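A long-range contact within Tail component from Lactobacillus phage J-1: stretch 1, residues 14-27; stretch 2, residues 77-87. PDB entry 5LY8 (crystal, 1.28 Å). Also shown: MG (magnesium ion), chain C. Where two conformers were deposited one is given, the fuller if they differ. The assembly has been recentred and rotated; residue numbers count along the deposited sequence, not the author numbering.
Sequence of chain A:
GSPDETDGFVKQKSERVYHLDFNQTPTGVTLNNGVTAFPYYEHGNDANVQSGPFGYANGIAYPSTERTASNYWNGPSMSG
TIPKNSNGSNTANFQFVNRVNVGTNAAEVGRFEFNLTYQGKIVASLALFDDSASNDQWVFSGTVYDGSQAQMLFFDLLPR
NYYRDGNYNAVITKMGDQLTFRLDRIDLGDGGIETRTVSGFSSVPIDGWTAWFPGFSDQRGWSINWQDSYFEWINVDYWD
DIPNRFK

Stretch 1 (14-27) SERVYHLDFNQTPT
Stretch 2 (77-87) SMSGTIPKNSN

Residues 14-20 run as a strand and turn into a loop through 27; residues 77-81 form a second strand that continues as loop to 87. Register is set by the CA pairs Glu-15 CA to Asn-85 CA (7.2 Å), Val-17 CA to Ile-82 CA (6.7 Å) and Pro-26 CA to Met-78 CA (9.3 Å), so the numbering rises along one stretch as it falls along the other. No backbone-to-backbone hydrogen bond joins them; side chains make most of the contact, helped by the backbone N of Ser-86, and 361 Å² is buried in total.

At one end, Met-78 is a bump filling a hollow lined by three apolar side chains; it is extended to SD (chi1 t, chi2 t), then chi3 m bends its methyl. Its SD lies 3.7 Å from Leu-20 CD1 (Leu-20 m, t) and 4.4 Å from Phe-22 CE2, meeting the ring of Phe-22 (phi/psi 67/14, chi1 m) at its edge, near the ring plane. Met-78 CE, turned aside by chi3, lies 3.8 Å from Pro-26 CG.

In the middle, Val-17 (phi/psi -86/-43, chi1 t) points toward stretch 2 and sits against both Pro-83 and Ile-82 (m, t), with Val-17 CG1 3.7 Å from Pro-83 CD and CG2 4.3 Å from Ile-82 CG2. Tyr-18 (chi1 p) also points toward stretch 2, but it makes no contact: Tyr-18 CE1 stays 5.4 Å from Ile-82 CG1. Gly-80 offers no side chain there; an ideal CB would sit 5.1 Å from Tyr-18 CD1.

At the other end, Glu-15 (m, t, chi3 -17°) uses both carboxylate oxygens on Ser-86 (phi/psi -65/-16, chi1 p). Ser-86 N donates to Glu-15 OE1 at 2.9 Å and 171°, nearly linear, and Ser-86 OG donates to Glu-15 OE2 at 2.6 Å, giving a two-pronged clamp. Glu-15 OE1 also rests 3.5 Å from Asn-85 CB. Within the turn, Asn-87 N makes a weak hydrogen bond to Asn-85 OD1 (2.9 Å, 128°).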

# COMPACT_ATOMS: atom_id res chain seq x y z
N SER A 14 -19.38 -10.72 2.18
CA SER A 14 -18.17 -9.95 2.49
C SER A 14 -18.28 -9.41 3.91
O SER A 14 -19.39 -9.16 4.39
CB SER A 14 -17.94 -8.84 1.47
OG SER A 14 -18.93 -7.83 1.51
N GLU A 15 -17.13 -9.30 4.60
CA GLU A 15 -17.11 -8.82 5.98
C GLU A 15 -16.06 -7.73 6.09
O GLU A 15 -14.86 -8.02 6.04
CB GLU A 15 -16.82 -9.96 6.98
CG GLU A 15 -17.80 -11.10 6.87
CD GLU A 15 -17.54 -12.30 7.74
OE1 GLU A 15 -16.40 -12.45 8.26
OE2 GLU A 15 -18.46 -13.14 7.83
N ARG A 16 -16.50 -6.48 6.25
CA ARG A 16 -15.59 -5.37 6.39
C ARG A 16 -14.96 -5.36 7.77
O ARG A 16 -15.68 -5.49 8.77
CB ARG A 16 -16.28 -4.04 6.07
CG ARG A 16 -15.25 -3.00 5.68
CD ARG A 16 -15.86 -1.82 5.01
NE ARG A 16 -15.99 -2.01 3.57
CZ ARG A 16 -16.28 -1.02 2.75
NH1 ARG A 16 -16.46 0.21 3.22
NH2 ARG A 16 -16.36 -1.23 1.44
N VAL A 17 -13.63 -5.28 7.83
CA VAL A 17 -12.89 -5.27 9.07
C VAL A 17 -12.80 -3.84 9.59
O VAL A 17 -12.95 -3.62 10.79
CB VAL A 17 -11.50 -5.92 8.85
CG1 VAL A 17 -10.53 -5.63 9.99
CG2 VAL A 17 -11.66 -7.42 8.65
N TYR A 18 -12.52 -2.87 8.69
CA TYR A 18 -12.43 -1.48 9.12
C TYR A 18 -12.67 -0.66 7.89
O TYR A 18 -12.53 -1.16 6.77
CB TYR A 18 -11.04 -1.14 9.74
CG TYR A 18 -9.95 -0.96 8.70
CD1 TYR A 18 -9.24 -2.06 8.22
CD2 TYR A 18 -9.70 0.28 8.12
CE1 TYR A 18 -8.30 -1.93 7.20
CE2 TYR A 18 -8.77 0.42 7.10
CZ TYR A 18 -8.10 -0.69 6.62
OH TYR A 18 -7.21 -0.57 5.59
N HIS A 19 -12.97 0.62 8.10
CA HIS A 19 -13.12 1.57 7.03
C HIS A 19 -12.70 2.93 7.54
O HIS A 19 -13.25 3.41 8.55
CB HIS A 19 -14.57 1.59 6.49
CG HIS A 19 -14.80 2.67 5.48
ND1 HIS A 19 -15.99 3.36 5.43
CD2 HIS A 19 -13.96 3.18 4.54
CE1 HIS A 19 -15.86 4.24 4.45
NE2 HIS A 19 -14.66 4.18 3.89
N LEU A 20 -11.70 3.52 6.90
CA LEU A 20 -11.29 4.89 7.19
C LEU A 20 -11.77 5.79 6.06
O LEU A 20 -11.38 5.57 4.92
CB LEU A 20 -9.76 5.05 7.34
CG LEU A 20 -9.12 4.15 8.40
CD1 LEU A 20 -7.62 4.31 8.42
CD2 LEU A 20 -9.69 4.42 9.81
N ASP A 21 -12.61 6.76 6.36
CA ASP A 21 -13.01 7.76 5.37
C ASP A 21 -12.31 9.10 5.60
O ASP A 21 -12.45 10.01 4.78
CB ASP A 21 -14.53 7.97 5.33
CG ASP A 21 -15.19 8.38 6.62
OD1 ASP A 21 -14.51 8.98 7.49
OD2 ASP A 21 -16.39 8.06 6.78
N PHE A 22 -11.58 9.24 6.71
CA PHE A 22 -10.79 10.42 7.05
C PHE A 22 -11.63 11.66 7.33
O PHE A 22 -11.05 12.74 7.42
CB PHE A 22 -9.68 10.72 6.02
CG PHE A 22 -8.76 9.53 5.89
CD1 PHE A 22 -8.70 8.81 4.71
CD2 PHE A 22 -7.98 9.10 6.96
CE1 PHE A 22 -7.85 7.71 4.59
CE2 PHE A 22 -7.13 8.00 6.83
CZ PHE A 22 -7.11 7.29 5.67
N ASN A 23 -12.95 11.51 7.52
CA ASN A 23 -13.80 12.67 7.88
C ASN A 23 -13.45 13.18 9.29
O ASN A 23 -13.59 14.33 9.61
CB ASN A 23 -15.28 12.33 7.75
CG ASN A 23 -15.74 12.21 6.32
OD1 ASN A 23 -15.12 12.70 5.42
ND2 ASN A 23 -16.84 11.58 6.12
N GLN A 24 -13.01 12.27 10.12
CA GLN A 24 -12.53 12.50 11.46
C GLN A 24 -11.23 11.70 11.64
O GLN A 24 -10.99 10.75 10.91
CB GLN A 24 -13.51 12.02 12.53
CG GLN A 24 -13.71 10.50 12.70
CD GLN A 24 -14.55 9.70 11.64
OE1 GLN A 24 -15.03 10.33 10.68
NE2 GLN A 24 -14.87 8.29 11.93
N THR A 25 -10.43 12.09 12.62
CA THR A 25 -9.21 11.39 12.96
C THR A 25 -9.46 9.88 13.10
O THR A 25 -10.38 9.47 13.77
CB THR A 25 -8.59 11.91 14.28
OG1 THR A 25 -8.24 13.29 14.15
CG2 THR A 25 -7.35 11.19 14.63
N PRO A 26 -8.70 9.10 12.34
CA PRO A 26 -8.88 7.65 12.41
C PRO A 26 -8.74 7.09 13.82
O PRO A 26 -7.91 7.56 14.61
CB PRO A 26 -7.73 7.13 11.56
CG PRO A 26 -7.49 8.22 10.57
CD PRO A 26 -7.66 9.47 11.37
N THR A 27 -9.55 6.08 14.12
CA THR A 27 -9.48 5.34 15.37
C THR A 27 -9.17 3.88 15.02
O THR A 27 -9.29 3.47 13.87
CB THR A 27 -10.80 5.44 16.17
OG1 THR A 27 -11.84 4.84 15.41
CG2 THR A 27 -11.16 6.88 16.53
N SER A 77 3.38 6.63 8.70
CA SER A 77 2.66 5.40 8.48
C SER A 77 1.49 5.27 9.41
O SER A 77 1.47 5.87 10.51
CB SER A 77 3.57 4.18 8.60
OG SER A 77 3.76 3.87 9.98
N MET A 78 0.54 4.44 9.00
CA MET A 78 -0.65 4.11 9.77
C MET A 78 -0.85 2.62 9.64
O MET A 78 -0.68 2.06 8.54
CB MET A 78 -1.85 4.89 9.25
CG MET A 78 -3.09 4.74 10.11
SD MET A 78 -4.45 5.79 9.59
CE MET A 78 -3.78 7.39 10.02
N SER A 79 -1.20 1.96 10.76
CA SER A 79 -1.36 0.50 10.78
C SER A 79 -2.56 0.11 11.58
O SER A 79 -2.96 0.82 12.49
CB SER A 79 -0.14 -0.15 11.42
OG SER A 79 1.04 0.12 10.67
N GLY A 80 -3.04 -1.10 11.32
CA GLY A 80 -4.14 -1.66 12.10
C GLY A 80 -4.05 -3.17 12.11
O GLY A 80 -3.29 -3.78 11.35
N THR A 81 -4.86 -3.77 12.98
CA THR A 81 -4.92 -5.22 13.12
C THR A 81 -6.10 -5.80 12.38
O THR A 81 -7.14 -5.15 12.22
CB THR A 81 -4.91 -5.64 14.59
OG1 THR A 81 -6.10 -5.17 15.19
CG2 THR A 81 -3.69 -5.14 15.31
N ILE A 82 -5.92 -7.04 11.90
CA ILE A 82 -6.96 -7.72 11.12
C ILE A 82 -7.27 -9.04 11.82
O ILE A 82 -6.40 -9.91 11.86
CB ILE A 82 -6.51 -7.95 9.66
CG1 ILE A 82 -6.25 -6.61 8.96
CG2 ILE A 82 -7.56 -8.78 8.88
CD1 ILE A 82 -5.59 -6.82 7.58
N PRO A 83 -8.48 -9.20 12.39
CA PRO A 83 -8.84 -10.48 13.02
C PRO A 83 -9.32 -11.48 11.96
O PRO A 83 -9.55 -11.14 10.80
CB PRO A 83 -9.96 -10.07 13.98
CG PRO A 83 -10.59 -8.88 13.38
CD PRO A 83 -9.58 -8.23 12.44
N LYS A 84 -9.46 -12.73 12.37
CA LYS A 84 -9.99 -13.80 11.52
C LYS A 84 -11.42 -13.44 11.07
O LYS A 84 -12.12 -12.67 11.74
CB LYS A 84 -10.04 -15.12 12.30
CG LYS A 84 -8.65 -15.71 12.46
CD LYS A 84 -8.70 -16.94 13.36
CE LYS A 84 -7.35 -17.61 13.34
NZ LYS A 84 -7.30 -18.77 14.27
N ASN A 85 -11.84 -13.99 9.94
CA ASN A 85 -13.21 -13.78 9.49
C ASN A 85 -14.19 -14.56 10.43
O ASN A 85 -13.76 -15.31 11.31
CB ASN A 85 -13.35 -14.14 8.00
CG ASN A 85 -13.26 -15.60 7.65
OD1 ASN A 85 -13.41 -16.48 8.50
ND2 ASN A 85 -13.00 -15.88 6.38
N SER A 86 -15.50 -14.39 10.25
CA SER A 86 -16.49 -15.03 11.11
C SER A 86 -16.49 -16.55 11.02
O SER A 86 -17.06 -17.22 11.89
CB SER A 86 -17.87 -14.48 10.82
OG SER A 86 -18.35 -15.03 9.61
N ASN A 87 -15.86 -17.11 9.96
CA ASN A 87 -15.71 -18.56 9.81
C ASN A 87 -14.40 -19.06 10.45
O ASN A 87 -14.04 -20.23 10.28
CB ASN A 87 -15.80 -18.94 8.34
CG ASN A 87 -16.06 -20.41 8.12
OD1 ASN A 87 -16.86 -21.05 8.80
ND2 ASN A 87 -15.32 -20.98 7.19
MG MG C . -12.60 10.20 2.43
O HOH W 1 -14.76 11.27 3.08
O HOH W 2 -13.38 11.26 0.38
O HOH W 3 -14.01 8.33 1.77